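Local coordinates for protein putative polyketide synthase (PDB 5HU7) that probably dehydrates beta-hydroxyacyl intermediates, as the dehydratase domain of a trans-AT polyketide synthase, at residues A[187-195]-A[256-264]. Numbering follows the deposited sequence.
Sequences GHVLVKLSL and VKYALIRFS
Strands 188-193 and 258-263 run antiparallel, Val189 exchanging a pair of backbone hydrogen bonds with Ile261 and Val191 with Ala259, and Leu193 N extends the ladder to Lys257 O at 2.8 Å. Beyond it a water bridges Leu195 N and Val256 O. On one face, Tyr258 crosses Leu190 and Lys192: its CD2 lies 3.9 Å from Leu190 CG, while the lysine methylenes follow the ring outward until Lys192 CD sits 3.7 Å from Tyr258 OH. With CG anti to N (chi1 -176°), that lysine stays extended as far as CE, and its NZ goes on to a salt bridge with Asp180. The pairing belongs to one hotdog half of the dehydratase double-hotdog fold, in which helix 212-227 packs against the opposite face, touching Val191, Ala259 and Ile261. There Val189 CG2 meets Ile261 CB at 3.7 Å, and Ile261 CD1 reaches Val191 CG2. An alanine in place of Tyr258 would probably leave Leu190 and the lysine methylenes without their aromatic neighbour and open a gap beneath helix 145-150. Farther along, His188 and Arg262 lie side by side, ring and guanidinium planes 74° apart, and Leu260 CD1 approaches His188 ND1, a buried nitrogen with no polar partner in the model, at 3.7 Å.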
ATOM      1  N   GLY A 187      43.667  -9.739  13.557  1.00 99.45           N
ATOM      2  CA  GLY A 187      42.898  -9.331  12.379  1.00 96.52           C
ATOM      3  C   GLY A 187      41.413  -9.665  12.359  1.00 96.12           C
ATOM      4  O   GLY A 187      40.718  -9.220  11.429  1.00 94.77           O
ATOM      5  N   HIS A 188      40.892 -10.442  13.349  1.00 90.58           N
ATOM      6  CA  HIS A 188      39.454 -10.746  13.375  1.00 87.48           C
ATOM      7  C   HIS A 188      38.896 -11.094  14.746  1.00 85.96           C
ATOM      8  O   HIS A 188      39.621 -11.507  15.640  1.00 85.43           O
ATOM      9  CB  HIS A 188      39.079 -11.874  12.370  1.00 88.24           C
ATOM     10  CG  HIS A 188      39.432 -13.279  12.776  1.00 93.94           C
ATOM     11  ND1 HIS A 188      38.724 -13.960  13.772  1.00 96.32           N
ATOM     12  CD2 HIS A 188      40.330 -14.131  12.240  1.00 97.77           C
ATOM     13  CE1 HIS A 188      39.276 -15.161  13.863  1.00 97.24           C
ATOM     14  NE2 HIS A 188      40.229 -15.321  12.948  1.00 98.62           N
ATOM     15  N   VAL A 189      37.571 -10.960  14.868  1.00 78.91           N
ATOM     16  CA  VAL A 189      36.816 -11.389  16.026  1.00 77.35           C
ATOM     17  C   VAL A 189      35.672 -12.223  15.494  1.00 76.13           C
ATOM     18  O   VAL A 189      35.067 -11.846  14.498  1.00 73.26           O
ATOM     19  CB  VAL A 189      36.346 -10.256  16.980  1.00 82.44           C
ATOM     20  CG1 VAL A 189      37.534  -9.558  17.599  1.00 83.92           C
ATOM     21  CG2 VAL A 189      35.457  -9.245  16.281  1.00 81.64           C
ATOM     22  N   LEU A 190      35.457 -13.414  16.072  1.00 71.78           N
ATOM     23  CA  LEU A 190      34.345 -14.284  15.687  1.00 69.68           C
ATOM     24  C   LEU A 190      33.435 -14.291  16.896  1.00 70.01           C
ATOM     25  O   LEU A 190      33.820 -14.779  17.960  1.00 69.60           O
ATOM     26  CB  LEU A 190      34.793 -15.699  15.297  1.00 71.10           C
ATOM     27  CG  LEU A 190      33.662 -16.680  15.020  1.00 75.81           C
ATOM     28  CD1 LEU A 190      33.004 -16.381  13.680  1.00 73.05           C
ATOM     29  CD2 LEU A 190      34.172 -18.137  15.095  1.00 80.14           C
ATOM     30  N   VAL A 191      32.261 -13.689  16.753  1.00 63.48           N
ATOM     31  CA  VAL A 191      31.330 -13.557  17.855  1.00 64.39           C
ATOM     32  C   VAL A 191      30.299 -14.647  17.773  1.00 68.64           C
ATOM     33  O   VAL A 191      29.638 -14.764  16.745  1.00 66.53           O
ATOM     34  CB  VAL A 191      30.614 -12.174  17.795  1.00 67.62           C
ATOM     35  CG1 VAL A 191      29.687 -11.991  18.982  1.00 68.30           C
ATOM     36  CG2 VAL A 191      31.617 -11.039  17.741  1.00 66.82           C
ATOM     37  N   LYS A 192      30.107 -15.387  18.857  1.00 67.19           N
ATOM     38  CA  LYS A 192      29.032 -16.375  18.929  1.00 68.57           C
ATOM     39  C   LYS A 192      27.830 -15.627  19.508  1.00 73.75           C
ATOM     40  O   LYS A 192      27.912 -15.063  20.603  1.00 71.21           O
ATOM     41  CB  LYS A 192      29.402 -17.557  19.810  1.00 70.56           C
ATOM     42  CG  LYS A 192      28.330 -18.639  19.810  1.00 89.46           C
ATOM     43  CD  LYS A 192      28.848 -19.935  20.387  1.00 96.03           C
ATOM     44  CE  LYS A 192      27.758 -20.952  20.568  1.00110.97           C
ATOM     45  NZ  LYS A 192      26.808 -20.586  21.655  1.00131.17           N
ATOM     46  N   LEU A 193      26.741 -15.598  18.759  1.00 72.54           N
ATOM     47  CA  LEU A 193      25.552 -14.843  19.125  1.00 72.54           C
ATOM     48  C   LEU A 193      24.458 -15.691  19.709  1.00 78.55           C
ATOM     49  O   LEU A 193      24.230 -16.810  19.276  1.00 78.75           O
ATOM     50  CB  LEU A 193      24.991 -14.129  17.883  1.00 70.67           C
ATOM     51  CG  LEU A 193      25.909 -13.114  17.249  1.00 73.80           C
ATOM     52  CD1 LEU A 193      25.416 -12.762  15.892  1.00 73.55           C
ATOM     53  CD2 LEU A 193      26.071 -11.878  18.121  1.00 75.38           C
ATOM     54  N   SER A 194      23.664 -15.068  20.567  1.00 77.73           N
ATOM     55  CA  SER A 194      22.465 -15.664  21.140  1.00 80.91           C
ATOM     56  C   SER A 194      21.489 -14.512  21.193  1.00 88.06           C
ATOM     57  O   SER A 194      21.241 -13.920  22.239  1.00 90.32           O
ATOM     58  CB  SER A 194      22.754 -16.323  22.484  1.00 83.93           C
ATOM     59  OG  SER A 194      21.599 -16.402  23.296  1.00103.64           O
ATOM     60  N   LEU A 195      21.007 -14.145  20.001  1.00 84.93           N
ATOM     61  CA  LEU A 195      20.109 -13.020  19.826  1.00 84.72           C
ATOM     62  C   LEU A 195      18.797 -13.259  20.571  1.00 96.68           C
ATOM     63  O   LEU A 195      18.337 -14.401  20.645  1.00 97.82           O
ATOM     64  CB  LEU A 195      19.846 -12.755  18.333  1.00 82.13           C
ATOM     65  CG  LEU A 195      21.050 -12.282  17.521  1.00 83.18           C
ATOM     66  CD1 LEU A 195      20.748 -12.261  16.039  1.00 80.53           C
ATOM     67  CD2 LEU A 195      21.531 -10.929  17.987  1.00 84.97           C
ATOM     68  N   VAL A 256      21.186 -16.397  12.120  1.00 75.99           N
ATOM     69  CA  VAL A 256      22.462 -15.786  12.457  1.00 72.70           C
ATOM     70  C   VAL A 256      22.956 -16.253  13.831  1.00 75.50           C
ATOM     71  O   VAL A 256      22.463 -15.804  14.852  1.00 74.13           O
ATOM     72  CB  VAL A 256      22.343 -14.257  12.361  1.00 74.19           C
ATOM     73  CG1 VAL A 256      23.651 -13.570  12.774  1.00 73.04           C
ATOM     74  CG2 VAL A 256      21.917 -13.849  10.946  1.00 72.66           C
ATOM     75  N   LYS A 257      23.912 -17.176  13.841  1.00 73.40           N
ATOM     76  CA  LYS A 257      24.503 -17.691  15.069  1.00 73.89           C
ATOM     77  C   LYS A 257      25.890 -17.116  15.325  1.00 72.27           C
ATOM     78  O   LYS A 257      26.309 -17.083  16.471  1.00 70.19           O
ATOM     79  CB  LYS A 257      24.534 -19.214  15.013  1.00 79.55           C
ATOM     80  CG  LYS A 257      23.164 -19.848  14.763  1.00101.92           C
ATOM     81  CD  LYS A 257      22.043 -19.321  15.678  1.00114.21           C
ATOM     82  CE  LYS A 257      20.949 -20.337  15.945  1.00132.56           C
ATOM     83  NZ  LYS A 257      20.239 -20.755  14.705  1.00142.27           N
ATOM     84  N   TYR A 258      26.564 -16.590  14.290  1.00 67.01           N
ATOM     85  CA  TYR A 258      27.894 -16.007  14.413  1.00 64.99           C
ATOM     86  C   TYR A 258      28.052 -14.818  13.537  1.00 69.00           C
ATOM     87  O   TYR A 258      27.483 -14.771  12.442  1.00 68.38           O
ATOM     88  CB  TYR A 258      28.985 -16.993  13.943  1.00 65.26           C
ATOM     89  CG  TYR A 258      29.156 -18.220  14.811  1.00 65.91           C
ATOM     90  CD1 TYR A 258      28.373 -19.349  14.616  1.00 68.82           C
ATOM     91  CD2 TYR A 258      30.131 -18.267  15.793  1.00 66.76           C
ATOM     92  CE1 TYR A 258      28.514 -20.470  15.415  1.00 69.78           C
ATOM     93  CE2 TYR A 258      30.281 -19.385  16.602  1.00 70.18           C
ATOM     94  CZ  TYR A 258      29.482 -20.495  16.398  1.00 80.95           C
ATOM     95  OH  TYR A 258      29.602 -21.616  17.186  1.00 90.66           O
ATOM     96  N   ALA A 259      28.959 -13.928  13.952  1.00 64.24           N
ATOM     97  CA  ALA A 259      29.378 -12.775  13.169  1.00 60.27           C
ATOM     98  C   ALA A 259      30.903 -12.769  13.141  1.00 61.99           C
ATOM     99  O   ALA A 259      31.529 -12.807  14.191  1.00 61.74           O
ATOM    100  CB  ALA A 259      28.858 -11.484  13.797  1.00 59.52           C
ATOM    101  N   LEU A 260      31.493 -12.813  11.957  1.00 61.89           N
ATOM    102  CA  LEU A 260      32.936 -12.714  11.779  1.00 62.61           C
ATOM    103  C   LEU A 260      33.192 -11.269  11.397  1.00 64.61           C
ATOM    104  O   LEU A 260      32.603 -10.812  10.438  1.00 61.71           O
ATOM    105  CB  LEU A 260      33.430 -13.643  10.679  1.00 62.80           C
ATOM    106  CG  LEU A 260      34.944 -13.590  10.376  1.00 67.45           C
ATOM    107  CD1 LEU A 260      35.755 -14.078  11.529  1.00 70.31           C
ATOM    108  CD2 LEU A 260      35.264 -14.399   9.175  1.00 66.89           C
ATOM    109  N   ILE A 261      34.000 -10.538  12.174  1.00 64.06           N
ATOM    110  CA  ILE A 261      34.260  -9.128  11.923  1.00 64.55           C
ATOM    111  C   ILE A 261      35.744  -8.973  11.666  1.00 74.45           C
ATOM    112  O   ILE A 261      36.561  -9.498  12.419  1.00 75.87           O
ATOM    113  CB  ILE A 261      33.816  -8.233  13.118  1.00 68.15           C
ATOM    114  CG1 ILE A 261      32.323  -8.432  13.485  1.00 68.74           C
ATOM    115  CG2 ILE A 261      34.085  -6.756  12.819  1.00 69.29           C
ATOM    116  CD1 ILE A 261      32.042  -8.196  14.940  1.00 77.33           C
ATOM    117  N   ARG A 262      36.079  -8.210  10.621  1.00 73.21           N
ATOM    118  CA  ARG A 262      37.445  -7.928  10.191  1.00 74.24           C
ATOM    119  C   ARG A 262      37.515  -6.467   9.761  1.00 76.00           C
ATOM    120  O   ARG A 262      36.485  -5.828   9.515  1.00 73.15           O
ATOM    121  CB  ARG A 262      37.777  -8.756   8.923  1.00 78.69           C
ATOM    122  CG  ARG A 262      37.815 -10.277   9.069  1.00 95.48           C
ATOM    123  CD  ARG A 262      38.195 -10.875   7.720  1.00103.82           C
ATOM    124  NE  ARG A 262      38.112 -12.344   7.634  1.00104.97           N
ATOM    125  CZ  ARG A 262      39.039 -13.211   8.046  1.00123.09           C
ATOM    126  NH1 ARG A 262      40.148 -12.777   8.643  1.00115.37           N
ATOM    127  NH2 ARG A 262      38.854 -14.522   7.884  1.00108.76           N
ATOM    128  N   PHE A 263      38.725  -5.980   9.551  1.00 74.57           N
ATOM    129  CA  PHE A 263      38.946  -4.661   8.958  1.00 74.50           C
ATOM    130  C   PHE A 263      38.916  -4.884   7.462  1.00 79.26           C
ATOM    131  O   PHE A 263      39.466  -5.887   6.992  1.00 76.77           O
ATOM    132  CB  PHE A 263      40.313  -4.090   9.308  1.00 78.67           C
ATOM    133  CG  PHE A 263      40.409  -3.647  10.731  1.00 80.81           C
ATOM    134  CD1 PHE A 263      39.776  -2.478  11.151  1.00 82.74           C
ATOM    135  CD2 PHE A 263      41.105  -4.411  11.667  1.00 84.03           C
ATOM    136  CE1 PHE A 263      39.833  -2.084  12.484  1.00 84.73           C
ATOM    137  CE2 PHE A 263      41.200  -3.994  12.982  1.00 88.40           C
ATOM    138  CZ  PHE A 263      40.556  -2.833  13.387  1.00 86.19           C
ATOM    139  N   SER A 264      38.291  -3.954   6.714  1.00 79.00           N
ATOM    140  CA  SER A 264      38.212  -4.043   5.248  1.00 79.68           C
ATOM    141  C   SER A 264      39.590  -3.714   4.664  1.00 88.50           C
ATOM    142  O   SER A 264      40.292  -2.861   5.218  1.00 90.52           O
ATOM    143  CB  SER A 264      37.119  -3.117   4.710  1.00 79.99           C
ATOM    144  OG  SER A 264      37.540  -1.767   4.688  1.00 88.56           O
TER
HETATM  145  O   HOH W   1      20.890 -15.864  17.384  1.00 89.82           O